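Local coordinates for multifunctional non-homologous end joining DNA repair protein LigD (PDB 2IRU) that probably works with Ku to repair DNA double-strand breaks by non-homologous end joining, this piece being its gap-filling primase-polymerase domain, at residues Arg50-Lys55 against Pro94-Ala99; Ala82-Arg87 against Pro116-Val121. All blocks are in the same frame, centred on the assembly; numbering follows the deposited sequence.

Contact 1 (Arg50-Lys55 against Pro94-Ala99)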
# COMPACT_ATOMS: atom_id res chain seq x y z
N ARG A 50 10.95 -4.60 -0.15
CA ARG A 50 9.74 -5.38 0.17
C ARG A 50 9.36 -6.31 -0.99
O ARG A 50 9.51 -5.91 -2.16
CB ARG A 50 8.57 -4.44 0.43
CG ARG A 50 8.91 -3.49 1.57
CD ARG A 50 7.76 -2.51 1.94
NE ARG A 50 8.39 -1.47 2.75
CZ ARG A 50 8.57 -1.53 4.07
NH1 ARG A 50 8.06 -2.53 4.81
NH2 ARG A 50 9.24 -0.55 4.67
N PRO A 51 8.83 -7.52 -0.68
CA PRO A 51 8.31 -8.38 -1.76
C PRO A 51 7.08 -7.71 -2.36
O PRO A 51 6.15 -7.36 -1.63
CB PRO A 51 7.91 -9.68 -1.04
CG PRO A 51 7.61 -9.24 0.45
CD PRO A 51 8.58 -8.08 0.67
N ALA A 52 7.08 -7.57 -3.68
CA ALA A 52 5.97 -6.88 -4.38
C ALA A 52 4.97 -7.89 -4.93
O ALA A 52 5.30 -8.64 -5.88
CB ALA A 52 6.49 -6.01 -5.51
N THR A 53 3.78 -7.90 -4.34
CA THR A 53 2.62 -8.63 -4.92
C THR A 53 1.97 -7.75 -5.99
O THR A 53 1.73 -6.58 -5.73
CB THR A 53 1.62 -9.03 -3.82
OG1 THR A 53 2.23 -10.02 -2.99
CG2 THR A 53 0.33 -9.62 -4.40
N ARG A 54 1.71 -8.31 -7.17
CA ARG A 54 1.02 -7.57 -8.26
C ARG A 54 -0.44 -7.97 -8.34
O ARG A 54 -0.76 -9.13 -8.09
CB ARG A 54 1.68 -7.86 -9.64
CG ARG A 54 3.09 -7.24 -9.83
CD ARG A 54 4.17 -8.00 -9.10
NE ARG A 54 4.42 -9.25 -9.82
CZ ARG A 54 4.81 -10.41 -9.27
NH1 ARG A 54 5.06 -10.52 -7.96
NH2 ARG A 54 5.00 -11.46 -10.10
N LYS A 55 -1.33 -7.05 -8.70
CA LYS A 55 -2.62 -7.48 -9.20
C LYS A 55 -2.71 -6.93 -10.64
O LYS A 55 -2.53 -5.71 -10.86
CB LYS A 55 -3.79 -7.08 -8.30
CG LYS A 55 -5.06 -7.88 -8.73
CD LYS A 55 -6.21 -7.80 -7.72
CE LYS A 55 -7.42 -8.55 -8.30
NZ LYS A 55 -8.61 -8.36 -7.37
N PRO A 94 9.46 -10.38 -6.81
CA PRO A 94 10.29 -9.26 -7.28
C PRO A 94 10.36 -8.24 -6.15
O PRO A 94 9.46 -8.19 -5.31
CB PRO A 94 9.48 -8.66 -8.44
CG PRO A 94 8.02 -9.06 -8.15
CD PRO A 94 8.07 -10.31 -7.29
N ILE A 95 11.43 -7.48 -6.09
CA ILE A 95 11.51 -6.30 -5.22
C ILE A 95 11.65 -5.14 -6.22
O ILE A 95 12.56 -5.13 -7.03
CB ILE A 95 12.75 -6.37 -4.31
CG1 ILE A 95 12.67 -7.57 -3.34
CG2 ILE A 95 12.97 -4.99 -3.57
CD1 ILE A 95 14.00 -7.91 -2.74
N ILE A 96 10.73 -4.19 -6.17
CA ILE A 96 10.76 -3.07 -7.11
C ILE A 96 11.54 -1.96 -6.44
O ILE A 96 11.15 -1.50 -5.37
CB ILE A 96 9.32 -2.63 -7.45
CG1 ILE A 96 8.53 -3.83 -8.04
CG2 ILE A 96 9.33 -1.40 -8.34
CD1 ILE A 96 9.08 -4.41 -9.35
N ASP A 97 12.67 -1.59 -7.06
CA ASP A 97 13.63 -0.69 -6.41
C ASP A 97 14.29 0.27 -7.40
O ASP A 97 15.30 0.90 -7.07
CB ASP A 97 14.69 -1.49 -5.60
CG ASP A 97 15.43 -2.53 -6.45
OD1 ASP A 97 15.32 -2.51 -7.71
OD2 ASP A 97 16.15 -3.39 -5.85
N SER A 98 13.67 0.38 -8.58
CA SER A 98 14.14 1.32 -9.61
C SER A 98 12.94 1.78 -10.43
O SER A 98 11.89 1.12 -10.49
CB SER A 98 15.13 0.65 -10.55
OG SER A 98 14.48 -0.34 -11.37
N ALA A 99 13.13 2.94 -11.06
CA ALA A 99 12.09 3.47 -11.96
C ALA A 99 11.74 2.47 -13.07
O ALA A 99 10.55 2.26 -13.41
CB ALA A 99 12.55 4.82 -12.54
O HOH W 1 9.01 -3.94 -3.94

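Contact 2 (Ala82-Arg87 against Pro116-Val121)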
# COMPACT_ATOMS: atom_id res chain seq x y z
N ALA A 82 13.72 -11.91 -4.06
CA ALA A 82 14.09 -12.61 -2.85
C ALA A 82 13.00 -13.57 -2.43
O ALA A 82 11.85 -13.42 -2.85
CB ALA A 82 14.45 -11.63 -1.75
N THR A 83 13.36 -14.55 -1.60
CA THR A 83 12.50 -15.69 -1.34
C THR A 83 11.92 -15.65 0.08
O THR A 83 12.64 -15.32 1.05
CB THR A 83 13.30 -17.00 -1.56
OG1 THR A 83 13.89 -16.96 -2.87
CG2 THR A 83 12.43 -18.21 -1.44
N VAL A 84 10.63 -15.95 0.19
CA VAL A 84 9.97 -16.13 1.50
C VAL A 84 9.52 -17.58 1.65
O VAL A 84 8.93 -18.16 0.74
CB VAL A 84 8.74 -15.21 1.63
CG1 VAL A 84 8.29 -15.14 3.11
CG2 VAL A 84 9.05 -13.82 1.08
N ALA A 85 9.81 -18.17 2.81
CA ALA A 85 9.47 -19.58 3.04
C ALA A 85 8.22 -19.69 3.88
O ALA A 85 8.29 -19.62 5.11
CB ALA A 85 10.64 -20.33 3.69
N HIS A 86 7.07 -19.84 3.22
CA HIS A 86 5.77 -19.93 3.89
C HIS A 86 5.41 -21.38 4.25
O HIS A 86 6.18 -22.29 3.98
CB HIS A 86 4.67 -19.30 3.03
CG HIS A 86 4.58 -19.87 1.65
ND1 HIS A 86 3.65 -20.83 1.30
CD2 HIS A 86 5.29 -19.61 0.52
CE1 HIS A 86 3.80 -21.13 0.02
NE2 HIS A 86 4.78 -20.40 -0.47
N ARG A 87 4.23 -21.57 4.85
CA ARG A 87 3.77 -22.89 5.32
C ARG A 87 3.64 -23.96 4.22
O ARG A 87 3.99 -25.12 4.46
CB ARG A 87 2.47 -22.74 6.13
CG ARG A 87 1.97 -24.00 6.85
CD ARG A 87 0.76 -24.64 6.15
NE ARG A 87 1.11 -25.82 5.35
CZ ARG A 87 0.45 -26.25 4.28
NH1 ARG A 87 -0.61 -25.59 3.82
NH2 ARG A 87 0.87 -27.34 3.64
N PRO A 116 4.18 -5.92 2.09
CA PRO A 116 4.02 -6.04 3.55
C PRO A 116 4.80 -4.96 4.28
O PRO A 116 5.44 -4.13 3.63
CB PRO A 116 4.59 -7.44 3.83
CG PRO A 116 5.80 -7.53 2.80
CD PRO A 116 5.22 -6.82 1.54
N GLN A 117 4.74 -4.97 5.62
CA GLN A 117 5.30 -3.88 6.45
C GLN A 117 6.72 -4.19 6.93
O GLN A 117 7.29 -3.42 7.71
CB GLN A 117 4.36 -3.58 7.65
CG GLN A 117 2.90 -3.43 7.22
CD GLN A 117 2.74 -2.50 5.99
OE1 GLN A 117 3.23 -1.34 6.01
NE2 GLN A 117 2.08 -3.00 4.91
N TRP A 118 7.24 -5.31 6.45
CA TRP A 118 8.63 -5.71 6.69
C TRP A 118 9.48 -5.61 5.42
O TRP A 118 8.95 -5.61 4.30
CB TRP A 118 8.72 -7.11 7.30
CG TRP A 118 8.05 -8.19 6.47
CD1 TRP A 118 6.77 -8.67 6.64
CD2 TRP A 118 8.62 -8.94 5.39
NE1 TRP A 118 6.51 -9.67 5.74
CE2 TRP A 118 7.63 -9.87 4.96
CE3 TRP A 118 9.88 -8.94 4.74
CZ2 TRP A 118 7.85 -10.76 3.90
CZ3 TRP A 118 10.09 -9.83 3.68
CH2 TRP A 118 9.06 -10.71 3.26
N ARG A 119 10.79 -5.50 5.62
CA ARG A 119 11.76 -5.58 4.50
C ARG A 119 12.68 -6.78 4.60
O ARG A 119 13.00 -7.26 5.71
CB ARG A 119 12.63 -4.33 4.47
CG ARG A 119 11.88 -3.06 4.13
CD ARG A 119 12.76 -1.87 4.40
NE ARG A 119 13.84 -1.75 3.45
CZ ARG A 119 14.11 -0.62 2.79
NH1 ARG A 119 13.36 0.46 3.03
NH2 ARG A 119 15.10 -0.56 1.92
N PHE A 120 13.09 -7.29 3.45
CA PHE A 120 14.23 -8.22 3.40
C PHE A 120 15.50 -7.60 3.99
O PHE A 120 15.75 -6.38 3.85
CB PHE A 120 14.50 -8.62 1.96
CG PHE A 120 13.45 -9.51 1.38
CD1 PHE A 120 13.40 -10.85 1.72
CD2 PHE A 120 12.53 -8.99 0.48
CE1 PHE A 120 12.41 -11.68 1.19
CE2 PHE A 120 11.53 -9.82 -0.08
CZ PHE A 120 11.47 -11.13 0.26
N VAL A 121 16.30 -8.44 4.63
CA VAL A 121 17.57 -7.98 5.17
C VAL A 121 18.65 -8.95 4.72
O VAL A 121 18.42 -10.16 4.73
CB VAL A 121 17.58 -7.84 6.72
CG1 VAL A 121 16.55 -6.82 7.19
CG2 VAL A 121 17.39 -9.19 7.42

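Contact 1 (Arg50-Lys55 against Pro94-Ala99)
A52 meets P94 through backbone and side chain alike. The amide N of A52 donates to the carbonyl O of P94 at 3.0 Å, a nearly straight bond (167° at the hydrogen). The CB of A52 also points toward the other segment and lies 3.9 Å from CG1 of I96, with the CG of P94 a little farther off at 4.3 Å. Beyond A52, the side chain of R54 comes tip to tip with the P94 ring. Its NH1 approaches CD of P94 to 3.1 Å, and CG of P94 lies 3.2 Å above the guanidinium plane, off-centre toward the rim, a tight fit for a charged group on a proline. The arginine chain is bent at chi2 (77°) and chi3 (73°), which set CD and NE; from the guanidinium, NH1 donates to the O of A52, two residues earlier, at 2.8 Å and close to the guanidinium plane. Near R50 a water joins the two segments, donating to the O of R50 (2.7 Å) and accepting from the N of I96.

Two parts of the primase-polymerase fold are joined here: residues leading into strand 53-56, which lies between strands 66-68 and 112-115 of an antiparallel sheet, and the segment that runs on from strand 91-95, the second arm of a two-stranded antiparallel hairpin. The carbonyls of K69 and Q70 take further hydrogen bonds from R54, NH1 binding the first and NH2 the second, so the buried guanidinium is held from several directions. On the other segment, I96 packs on L102 and W104 of helix 99-107. S98 sits at the N-cap of that helix, its OG bonded to the N of G101.

Contact 2 (Ala82-Arg87 against Pro116-Val121)
A82 sets its methyl bump squarely on the ring of F120: CB lies 3.5 Å from the ring centroid and only 9° off the normal, a CH-pi contact. The opposite face of the phenyl ring is filled too, since CZ3 of W118 stands 3.7 Å above its centre, and F120 is thus held between an alanine methyl and the rim of an indole. The O of T83 approaches the phenyl edge near its plane, 3.6 Å from CE1. One branch of V84, CG2, fills the notch between the two aromatics. CG2 lies 3.7 Å from CZ of F120, the V84 and F120 side chains crossing at about a right angle; V84 and W118 meet tip to tip, CG2 3.8 Å from CH2 at the indole edge. The proline ring of P116 covers part of one indole face through CG, while NE1 of W118 bonds to the O of G236.

Strands 82-84 and 118-121 pass 9.1 Å apart at 118°, a separation bridged by side chains. The hairpin 80-84/91-95, whose turn includes a probable DNA-binding stretch, is thereby packed through an aromatic pair against strand 118-122 of the large mixed sheet in this primase-polymerase domain.

Overall arrangement
The hairpin 80-84/91-95 supplies one side of each contact, strand 91-95 to contact 1 and strand 80-84 to contact 2, and the two centres lie 12 Å apart. R50 ties the other sides together: its NH1 is 3.1 Å from the O of Q117 and 3.3 Å from the O of P116, both probable hydrogen bonds, while its NH2 binds T135 and D291. P51 packs on W118 and F120, and I95 also touches F120, so contact 2's aromatics border contact 1. K55 probably binds the polymerase substrate. The side chain of P51 is about 6 Å, and that of W118 about 8 Å, from that of T239, another probable substrate-binding residue.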